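Local coordinates for putative cobalamin synthesis related protein (Corynebacterium diphtheriae, PDB 2NPN), which binds S-adenosylmethionine and is probably a methyltransferase of cobalamin biosynthesis, of the kind that makes precorrin-6A, at residues L47-V52 against T59-V64; H152-N157 against Y201-A206; M185-T190 against E229-L234. All coordinates share one frame; numbering follows the deposited sequence.

Contact 1: residues L47-V52 against T59-V64; sequences LRQKIV and TPIYAV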
loop_
_atom_site.group_PDB
_atom_site.type_symbol
_atom_site.label_atom_id
_atom_site.label_comp_id
_atom_site.label_asym_id
_atom_site.label_seq_id
_atom_site.Cartn_x
_atom_site.Cartn_y
_atom_site.Cartn_z
ATOM N N LEU A 47 -8.175 -2.059 -11.321
ATOM C CA LEU A 47 -7.324 -0.861 -11.401
ATOM C C LEU A 47 -5.917 -1.243 -11.791
ATOM O O LEU A 47 -5.269 -0.585 -12.596
ATOM C CB LEU A 47 -7.270 -0.109 -10.065
ATOM C CG LEU A 47 -8.453 0.739 -9.649
ATOM C CD1 LEU A 47 -8.106 1.339 -8.307
ATOM C CD2 LEU A 47 -8.773 1.807 -10.695
ATOM N N ARG A 48 -5.428 -2.323 -11.207
ATOM C CA ARG A 48 -4.080 -2.756 -11.469
ATOM C C ARG A 48 -3.928 -3.210 -12.920
ATOM O O ARG A 48 -2.943 -2.906 -13.586
ATOM C CB ARG A 48 -3.698 -3.877 -10.511
ATOM C CG ARG A 48 -2.257 -4.247 -10.657
ATOM C CD ARG A 48 -1.821 -5.105 -9.529
ATOM N NE ARG A 48 -2.461 -6.391 -9.571
ATOM C CZ ARG A 48 -2.576 -7.189 -8.534
ATOM N NH1 ARG A 48 -2.081 -6.831 -7.332
ATOM N NH2 ARG A 48 -3.171 -8.351 -8.707
ATOM N N GLN A 49 -4.928 -3.960 -13.404
ATOM C CA GLN A 49 -4.917 -4.410 -14.801
ATOM C C GLN A 49 -4.967 -3.219 -15.759
ATOM O O GLN A 49 -4.319 -3.242 -16.810
ATOM C CB GLN A 49 -6.083 -5.371 -15.037
ATOM C CG GLN A 49 -6.103 -6.020 -16.424
ATOM C CD GLN A 49 -4.869 -6.889 -16.673
ATOM O OE1 GLN A 49 -3.943 -6.504 -17.407
ATOM N NE2 GLN A 49 -4.844 -8.066 -16.031
ATOM N N LYS A 50 -5.715 -2.178 -15.386
ATOM C CA LYS A 50 -5.823 -0.947 -16.186
ATOM C C LYS A 50 -4.466 -0.244 -16.295
ATOM O O LYS A 50 -4.108 0.260 -17.347
ATOM C CB LYS A 50 -6.865 0.007 -15.577
ATOM C CG LYS A 50 -7.192 1.261 -16.385
ATOM C CD LYS A 50 -8.282 2.136 -15.679
ATOM C CE LYS A 50 -7.647 3.094 -14.643
ATOM N NZ LYS A 50 -8.404 3.348 -13.348
ATOM N N ILE A 51 -3.705 -0.241 -15.213
ATOM C CA ILE A 51 -2.348 0.342 -15.244
ATOM C C ILE A 51 -1.415 -0.396 -16.202
ATOM O O ILE A 51 -0.750 0.217 -17.070
ATOM C CB ILE A 51 -1.749 0.328 -13.841
ATOM C CG1 ILE A 51 -2.446 1.375 -12.992
ATOM C CG2 ILE A 51 -0.221 0.559 -13.884
ATOM C CD1 ILE A 51 -2.056 1.318 -11.532
ATOM N N VAL A 52 -1.419 -1.718 -16.085
ATOM C CA VAL A 52 -0.635 -2.610 -16.938
ATOM C C VAL A 52 -1.098 -2.572 -18.416
ATOM O O VAL A 52 -0.252 -2.559 -19.319
ATOM C CB VAL A 52 -0.657 -4.073 -16.386
ATOM C CG1 VAL A 52 -0.091 -5.079 -17.417
ATOM C CG2 VAL A 52 0.131 -4.124 -15.079
ATOM N N THR A 59 1.448 -7.853 -21.593
ATOM C CA THR A 59 2.209 -8.553 -20.570
ATOM C C THR A 59 1.246 -9.009 -19.489
ATOM O O THR A 59 0.692 -8.157 -18.778
ATOM C CB THR A 59 3.320 -7.669 -19.962
ATOM O OG1 THR A 59 4.058 -7.031 -21.014
ATOM C CG2 THR A 59 4.262 -8.523 -19.122
ATOM N N PRO A 60 1.007 -10.338 -19.386
ATOM C CA PRO A 60 0.078 -10.810 -18.345
ATOM C C PRO A 60 0.598 -10.583 -16.938
ATOM O O PRO A 60 1.802 -10.613 -16.714
ATOM C CB PRO A 60 -0.031 -12.320 -18.614
ATOM C CG PRO A 60 1.192 -12.670 -19.365
ATOM C CD PRO A 60 1.552 -11.454 -20.177
ATOM N N ILE A 61 -0.318 -10.347 -16.003
ATOM C CA ILE A 61 0.052 -10.258 -14.592
ATOM C C ILE A 61 -0.120 -11.634 -13.980
ATOM O O ILE A 61 -1.234 -12.228 -14.063
ATOM C CB ILE A 61 -0.841 -9.266 -13.830
ATOM C CG1 ILE A 61 -0.705 -7.848 -14.404
ATOM C CG2 ILE A 61 -0.516 -9.323 -12.336
ATOM C CD1 ILE A 61 -1.769 -6.838 -13.839
ATOM N N TYR A 62 0.960 -12.144 -13.396
ATOM C CA TYR A 62 0.962 -13.384 -12.590
ATOM C C TYR A 62 0.651 -13.033 -11.138
ATOM O O TYR A 62 1.525 -12.592 -10.396
ATOM C CB TYR A 62 2.326 -14.081 -12.719
ATOM C CG TYR A 62 2.455 -15.428 -12.031
ATOM C CD1 TYR A 62 1.899 -16.572 -12.597
ATOM C CD2 TYR A 62 3.169 -15.554 -10.836
ATOM C CE1 TYR A 62 2.033 -17.822 -11.984
ATOM C CE2 TYR A 62 3.292 -16.795 -10.198
ATOM C CZ TYR A 62 2.727 -17.920 -10.781
ATOM O OH TYR A 62 2.867 -19.155 -10.168
ATOM N N ALA A 63 -0.621 -13.176 -10.745
ATOM C CA ALA A 63 -1.046 -12.784 -9.407
ATOM C C ALA A 63 -1.004 -14.002 -8.489
ATOM O O ALA A 63 -1.659 -15.013 -8.763
ATOM C CB ALA A 63 -2.445 -12.170 -9.429
ATOM N N VAL A 64 -0.192 -13.920 -7.441
ATOM C CA VAL A 64 -0.060 -15.002 -6.476
ATOM C C VAL A 64 -0.893 -14.697 -5.245
ATOM O O VAL A 64 -0.675 -13.658 -4.593
ATOM C CB VAL A 64 1.403 -15.205 -6.064
ATOM C CG1 VAL A 64 1.530 -16.373 -5.065
ATOM C CG2 VAL A 64 2.251 -15.442 -7.287
#
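The CD1 methyl of I61 pushes from the strand side toward the helix segment 47-52, where V52 and R48 receive it. V52 meets it most closely: its CG2 lies 3.5 Å from I61 CD1, and the two side chains cross at a slant, so that branch methyl meets chain end. The torsions of both residues explain this. With CG1 of I61 opposite its own carbonyl carbon (chi1 -61°) and the chain then extended, CD1 is carried outward from the strand; V52, with CG1 opposite its backbone N (chi1 168°), sets CG2 against I61 CD1 and turns CG1 to the strand-side backbone, 3.5 Å from T59 O. One turn back on the helix, the aliphatic root of R48 adds its CG at 4.1 Å from the same I61 CD1. R48 then bends at chi3, and its NH2 passes 4.0 Å from the CB of A63, a van der Waals contact only. The charge of this buried arginine is answered by a salt bridge from NH1 to D36, while V52 also packs on I32 of strand 31-35 and L108 of strand 104-109. The axes of the two short segments approach to 11.0 Å, roughly antiparallel at 153°. Helix 42-55 thus leads through a short loop into strand 61-64, an edge strand parallel to 31-35: a right-handed beta-alpha-beta crossover on the N-terminal parallel sheet, as in tetrapyrrole methylases.

Contact 2: residues H152-N157 against Y201-A206; sequences HGILIN and YMWWGA
The indole of W203 carries the side chain of I154 on one face and the CD2 edge of Y201, from its own strand, over the rim of the opposite face. I154 CD1 stands 3.7 Å from the centroid of the five-membered ring, close to the ring normal, a CH-pi contact; I154 CG2 lies 3.5 Å from W203 NE1. The I154 torsion places CG1 between backbone N and carbonyl carbon (chi1 60°), which lets both branches lie on the indole. At its CD1 edge W203 points into the face of the H152 imidazole, a T-shaped pair with planes at 69° and centroids 5.0 Å apart, and W203 CB adds a second CH-pi contact over that imidazole. The imidazole rim is used differently: H152 NE2 donates to W204 O at 3.0 Å, nearly straight at 167°, with the acceptor in the ring plane but the donor above the carbonyl plane. Just after H152, G153 is the first residue to leave helical angles and closes helix 144-152 in a Schellman motif, so the helix end is pinned to strand 200-206. A carbonyl can only accept, so the bond implies a proton on NE2, and together with the W203 edge it should fix the imidazole's rotation.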
loop_
_atom_site.group_PDB
_atom_site.type_symbol
_atom_site.label_atom_id
_atom_site.label_comp_id
_atom_site.label_asym_id
_atom_site.label_seq_id
_atom_site.Cartn_x
_atom_site.Cartn_y
_atom_site.Cartn_z
ATOM N N HIS A 152 -6.619 16.515 0.808
ATOM C CA HIS A 152 -7.047 17.512 1.822
ATOM C C HIS A 152 -6.330 18.871 1.766
ATOM O O HIS A 152 -6.786 19.832 2.435
ATOM C CB HIS A 152 -6.913 16.945 3.224
ATOM C CG HIS A 152 -8.017 15.992 3.610
ATOM N ND1 HIS A 152 -9.301 16.427 3.886
ATOM C CD2 HIS A 152 -8.016 14.651 3.802
ATOM C CE1 HIS A 152 -10.036 15.385 4.250
ATOM N NE2 HIS A 152 -9.277 14.298 4.221
ATOM N N GLY A 153 -5.256 18.952 0.965
ATOM C CA GLY A 153 -4.496 20.171 0.813
ATOM C C GLY A 153 -3.832 20.638 2.077
ATOM O O GLY A 153 -3.822 21.851 2.399
ATOM N N ILE A 154 -3.259 19.680 2.814
ATOM C CA ILE A 154 -2.637 19.968 4.080
ATOM C C ILE A 154 -1.157 19.532 4.094
ATOM O O ILE A 154 -0.669 18.749 3.253
ATOM C CB ILE A 154 -3.348 19.261 5.271
ATOM C CG1 ILE A 154 -3.332 17.750 5.122
ATOM C CG2 ILE A 154 -4.795 19.776 5.424
ATOM C CD1 ILE A 154 -3.869 16.998 6.361
ATOM N N LEU A 155 -0.439 20.093 5.063
ATOM C CA LEU A 155 0.910 19.645 5.371
ATOM C C LEU A 155 0.842 18.476 6.355
ATOM O O LEU A 155 -0.074 18.393 7.212
ATOM C CB LEU A 155 1.729 20.805 5.958
ATOM C CG LEU A 155 1.834 22.017 5.001
ATOM C CD1 LEU A 155 2.385 23.299 5.658
ATOM C CD2 LEU A 155 2.624 21.621 3.756
ATOM N N ILE A 156 1.801 17.572 6.246
ATOM C CA ILE A 156 1.865 16.397 7.130
ATOM C C ILE A 156 2.443 16.748 8.493
ATOM O O ILE A 156 2.354 15.960 9.442
ATOM C CB ILE A 156 2.668 15.211 6.450
ATOM C CG1 ILE A 156 2.271 13.879 7.070
ATOM C CG2 ILE A 156 4.168 15.422 6.517
ATOM C CD1 ILE A 156 3.013 12.636 6.469
ATOM N N ASN A 157 3.044 17.927 8.601
ATOM C CA ASN A 157 3.626 18.391 9.864
ATOM C C ASN A 157 3.385 19.879 10.057
ATOM O O ASN A 157 3.306 20.630 9.085
ATOM C CB ASN A 157 5.144 18.139 9.862
ATOM C CG ASN A 157 5.862 18.821 8.698
ATOM O OD1 ASN A 157 5.886 18.271 7.599
ATOM N ND2 ASN A 157 6.434 20.018 8.923
ATOM N N TYR A 201 -7.946 16.925 16.039
ATOM C CA TYR A 201 -8.530 17.162 14.719
ATOM C C TYR A 201 -8.172 15.947 13.848
ATOM O O TYR A 201 -7.071 15.418 14.000
ATOM C CB TYR A 201 -7.954 18.415 14.080
ATOM C CG TYR A 201 -8.839 18.960 12.992
ATOM C CD1 TYR A 201 -9.868 19.856 13.288
ATOM C CD2 TYR A 201 -8.634 18.643 11.670
ATOM C CE1 TYR A 201 -10.677 20.352 12.300
ATOM C CE2 TYR A 201 -9.438 19.152 10.673
ATOM C CZ TYR A 201 -10.465 20.011 10.987
ATOM O OH TYR A 201 -11.340 20.575 10.051
HETATM N N MSE A 202 -9.068 15.558 12.945
HETATM C CA MSE A 202 -8.788 14.442 12.041
HETATM C C MSE A 202 -9.070 14.817 10.583
HETATM O O MSE A 202 -10.088 15.461 10.263
HETATM C CB MSE A 202 -9.644 13.212 12.415
HETATM C CG MSE A 202 -9.409 12.028 11.485
HETATM SE SE MSE A 202 -10.279 10.351 12.075
HETATM C CE MSE A 202 -12.119 10.948 12.156
ATOM N N TRP A 203 -8.130 14.411 9.709
ATOM C CA TRP A 203 -8.352 14.329 8.290
ATOM C C TRP A 203 -8.358 12.865 7.873
ATOM O O TRP A 203 -7.401 12.149 8.123
ATOM C CB TRP A 203 -7.274 15.051 7.528
ATOM C CG TRP A 203 -7.221 16.543 7.758
ATOM C CD1 TRP A 203 -7.808 17.526 7.014
ATOM C CD2 TRP A 203 -6.472 17.212 8.778
ATOM N NE1 TRP A 203 -7.480 18.774 7.519
ATOM C CE2 TRP A 203 -6.649 18.603 8.585
ATOM C CE3 TRP A 203 -5.659 16.769 9.837
ATOM C CZ2 TRP A 203 -6.010 19.551 9.407
ATOM C CZ3 TRP A 203 -5.031 17.724 10.636
ATOM C CH2 TRP A 203 -5.222 19.089 10.420
ATOM N N TRP A 204 -9.464 12.428 7.269
ATOM C CA TRP A 204 -9.723 11.018 6.990
ATOM C C TRP A 204 -10.010 10.832 5.516
ATOM O O TRP A 204 -10.573 11.706 4.832
ATOM C CB TRP A 204 -10.878 10.540 7.872
ATOM C CG TRP A 204 -11.299 9.155 7.755
ATOM C CD1 TRP A 204 -10.869 8.097 8.517
ATOM C CD2 TRP A 204 -12.299 8.617 6.861
ATOM N NE1 TRP A 204 -11.523 6.949 8.144
ATOM C CE2 TRP A 204 -12.398 7.231 7.129
ATOM C CE3 TRP A 204 -13.109 9.165 5.850
ATOM C CZ2 TRP A 204 -13.321 6.406 6.468
ATOM C CZ3 TRP A 204 -13.978 8.331 5.173
ATOM C CH2 TRP A 204 -14.082 6.968 5.489
ATOM N N GLY A 205 -9.624 9.666 4.987
ATOM C CA GLY A 205 -10.016 9.323 3.658
ATOM C C GLY A 205 -10.038 7.838 3.415
ATOM O O GLY A 205 -9.210 7.100 3.944
ATOM N N ALA A 206 -10.971 7.430 2.557
ATOM C CA ALA A 206 -11.104 6.048 2.134
ATOM C C ALA A 206 -11.125 5.974 0.630
ATOM O O ALA A 206 -11.567 6.893 -0.040
ATOM C CB ALA A 206 -12.346 5.410 2.728
#

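Contact 3: residues M185-T190 against E229-L234; sequences MLDGKT and ELKQQL. With SAM (S-adenosylmethionine), chain C.
The S-adenosylmethionine pocket lies at the M185-L186 end of the segment 185-190, and K231 of helix 220-238 grips the turn formed by the next residues, D187 to K189. K231 extends its chain fully, CG opposite the backbone N (chi1 179°), and brings NZ between two backbone carbonyls of that turn. It donates to K189 O at 2.6 Å, approaching almost head-on to the carbonyl, and to D187 O at 2.8 Å, this time from above the carbonyl plane. Through this lysine, the loop that presents L186 to the ribose is tied to helix 220-238. A third partner of NZ is D243, whose carboxylate forms a salt bridge with it and whose backbone O is itself hydrogen-bonded to the cofactor. The loop is shaped by an Asx turn: the N of K189 donates to D187 OD1 at 2.9 Å, above the carboxylate plane. The other oxygen of D187, OD2, is taken by Y245 and by the N of A191; it stays 4.3 Å from K231 NZ, too far for a salt bridge. At the pocket end, L186 N donates to the ribose O2' at 3.0 Å and more weakly to O3', while the methyl CE of the selenomethionine M185 lies 3.3 Å from the ribose O4'. Two carbonyls and the D243 carboxylate therefore satisfy the buried ammonium, and the nearby negative charges of D243 and D187 would probably favour its protonated form.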
loop_
_atom_site.group_PDB
_atom_site.type_symbol
_atom_site.label_atom_id
_atom_site.label_comp_id
_atom_site.label_asym_id
_atom_site.label_seq_id
_atom_site.Cartn_x
_atom_site.Cartn_y
_atom_site.Cartn_z
HETATM N N MSE A 185 -2.590 3.986 9.732
HETATM C CA MSE A 185 -2.868 3.050 8.659
HETATM C C MSE A 185 -3.294 1.708 9.255
HETATM O O MSE A 185 -3.133 1.441 10.447
HETATM C CB MSE A 185 -1.616 2.873 7.766
HETATM C CG MSE A 185 -1.132 4.196 7.247
HETATM SE SE MSE A 185 0.520 4.122 6.178
HETATM C CE MSE A 185 -0.278 3.494 4.551
ATOM N N LEU A 186 -3.812 0.826 8.395
ATOM C CA LEU A 186 -4.121 -0.536 8.817
ATOM C C LEU A 186 -5.124 -0.562 10.014
ATOM O O LEU A 186 -5.117 -1.505 10.798
ATOM C CB LEU A 186 -2.858 -1.306 9.155
ATOM C CG LEU A 186 -1.942 -1.558 7.968
ATOM C CD1 LEU A 186 -0.608 -2.123 8.440
ATOM C CD2 LEU A 186 -2.596 -2.575 7.016
ATOM N N ASP A 187 -6.028 0.400 10.098
ATOM C CA ASP A 187 -7.013 0.402 11.192
ATOM C C ASP A 187 -8.275 -0.282 10.704
ATOM O O ASP A 187 -8.983 0.266 9.869
ATOM C CB ASP A 187 -7.389 1.836 11.648
ATOM C CG ASP A 187 -8.299 1.861 12.878
ATOM O OD1 ASP A 187 -8.616 0.786 13.463
ATOM O OD2 ASP A 187 -8.667 2.982 13.271
ATOM N N GLY A 188 -8.516 -1.481 11.207
ATOM C CA GLY A 188 -9.737 -2.230 10.871
ATOM C C GLY A 188 -10.940 -1.828 11.687
ATOM O O GLY A 188 -12.030 -2.363 11.465
ATOM N N LYS A 189 -10.729 -0.971 12.683
ATOM C CA LYS A 189 -11.751 -0.586 13.619
ATOM C C LYS A 189 -11.822 0.929 13.487
ATOM O O LYS A 189 -11.702 1.464 12.355
ATOM C CB LYS A 189 -11.410 -1.041 15.048
ATOM C CG LYS A 189 -11.185 -2.542 15.203
ATOM C CD LYS A 189 -10.798 -2.853 16.666
ATOM C CE LYS A 189 -10.697 -4.339 16.969
ATOM N NZ LYS A 189 -10.176 -4.611 18.338
ATOM N N THR A 190 -11.910 1.662 14.615
ATOM C CA THR A 190 -12.210 3.125 14.610
ATOM C C THR A 190 -11.397 3.763 15.753
ATOM O O THR A 190 -11.924 4.381 16.678
ATOM C CB THR A 190 -13.733 3.512 14.744
ATOM O OG1 THR A 190 -14.222 3.064 16.015
ATOM C CG2 THR A 190 -14.576 2.945 13.562
ATOM N N GLU A 229 -19.608 5.560 11.632
ATOM C CA GLU A 229 -20.836 5.056 11.006
ATOM C C GLU A 229 -20.590 4.922 9.499
ATOM O O GLU A 229 -20.949 3.903 8.888
ATOM C CB GLU A 229 -22.037 5.993 11.254
ATOM C CG GLU A 229 -22.461 6.206 12.711
ATOM C CD GLU A 229 -23.149 7.578 12.926
ATOM O OE1 GLU A 229 -23.538 8.215 11.904
ATOM O OE2 GLU A 229 -23.316 8.027 14.100
ATOM N N LEU A 230 -19.975 5.951 8.909
ATOM C CA LEU A 230 -19.693 5.994 7.487
ATOM C C LEU A 230 -18.800 4.809 7.113
ATOM O O LEU A 230 -19.011 4.124 6.110
ATOM C CB LEU A 230 -18.989 7.315 7.132
ATOM C CG LEU A 230 -18.556 7.468 5.680
ATOM C CD1 LEU A 230 -19.740 7.451 4.680
ATOM C CD2 LEU A 230 -17.787 8.759 5.600
ATOM N N LYS A 231 -17.779 4.558 7.920
ATOM C CA LYS A 231 -16.795 3.508 7.577
ATOM C C LYS A 231 -17.504 2.133 7.524
ATOM O O LYS A 231 -17.283 1.337 6.604
ATOM C CB LYS A 231 -15.636 3.549 8.591
ATOM C CG LYS A 231 -14.546 2.490 8.374
ATOM C CD LYS A 231 -13.413 2.663 9.307
ATOM C CE LYS A 231 -12.281 1.685 9.075
ATOM N NZ LYS A 231 -11.114 2.065 9.865
ATOM N N GLN A 232 -18.403 1.889 8.461
ATOM C CA GLN A 232 -19.167 0.646 8.464
ATOM C C GLN A 232 -20.100 0.554 7.259
ATOM O O GLN A 232 -20.205 -0.507 6.650
ATOM C CB GLN A 232 -19.924 0.496 9.778
ATOM C CG GLN A 232 -19.024 0.020 10.902
ATOM C CD GLN A 232 -19.565 0.360 12.278
ATOM O OE1 GLN A 232 -19.597 1.528 12.672
ATOM N NE2 GLN A 232 -19.986 -0.658 13.017
ATOM N N GLN A 233 -20.790 1.657 6.940
ATOM C CA GLN A 233 -21.689 1.745 5.790
ATOM C C GLN A 233 -20.917 1.368 4.507
ATOM O O GLN A 233 -21.343 0.493 3.738
ATOM C CB GLN A 233 -22.301 3.162 5.683
ATOM C CG GLN A 233 -23.277 3.551 6.851
ATOM C CD GLN A 233 -23.615 5.073 7.007
ATOM O OE1 GLN A 233 -23.090 5.957 6.297
ATOM N NE2 GLN A 233 -24.543 5.365 7.941
ATOM N N LEU A 234 -19.742 1.976 4.332
ATOM C CA LEU A 234 -18.920 1.726 3.155
ATOM C C LEU A 234 -18.384 0.299 3.096
ATOM O O LEU A 234 -18.338 -0.293 1.999
ATOM C CB LEU A 234 -17.763 2.706 3.093
ATOM C CG LEU A 234 -18.164 4.178 2.896
ATOM C CD1 LEU A 234 -16.983 5.115 3.107
ATOM C CD2 LEU A 234 -18.790 4.339 1.517
HETATM N N SAM C . 2.505 0.361 0.483
HETATM C CA SAM C . 1.202 1.059 0.703
HETATM C C SAM C . 1.351 2.564 0.587
HETATM O O SAM C . 0.332 3.292 0.733
HETATM O OXT SAM C . 2.466 3.048 0.307
HETATM C CB SAM C . 0.602 0.665 2.065
HETATM C CG SAM C . 0.168 -0.799 2.154
HETATM S SD SAM C . -0.667 -1.291 3.702
HETATM C CE SAM C . -0.804 -3.059 3.310
HETATM C "C5'" SAM C . -2.451 -0.953 3.507
HETATM C "C4'" SAM C . -2.936 0.317 4.229
HETATM O "O4'" SAM C . -2.622 1.426 3.454
HETATM C "C3'" SAM C . -4.449 0.416 4.430
HETATM O "O3'" SAM C . -4.888 -0.288 5.565
HETATM C "C2'" SAM C . -4.691 1.897 4.536
HETATM O "O2'" SAM C . -4.255 2.362 5.802
HETATM C "C1'" SAM C . -3.712 2.352 3.474
HETATM N N9 SAM C . -4.325 2.468 2.132
HETATM C C8 SAM C . -3.865 1.839 0.986
HETATM N N7 SAM C . -4.587 2.221 -0.071
HETATM C C5 SAM C . -5.494 3.141 0.375
HETATM C C6 SAM C . -6.446 3.915 -0.273
HETATM N N6 SAM C . -6.652 3.833 -1.613
HETATM N N1 SAM C . -7.222 4.792 0.476
HETATM C C2 SAM C . -6.985 4.938 1.829
HETATM N N3 SAM C . -6.042 4.184 2.472
HETATM C C4 SAM C . -5.283 3.312 1.763
#

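In the fold
The three contacts sample both halves of the molecule. Contact 1 belongs to the N-terminal parallel sheet, its centre about 30 Å from that of contact 2 and 28 Å from that of contact 3, with no touch between them. Contacts 2 and 3 both belong to the C-terminal half built round the mixed sheet, centres about 16 Å apart, and alternate along the chain. They meet where W204 packs on helix 220-238, its CZ3 3.9 Å from L230 CD2. D243 joins them as well, accepting from W204 NE1 and from K231. S-adenosylmethionine touches contact 3 directly and G205 of contact 2, whereas the side chain of R48 in contact 1 is about 11 Å from it.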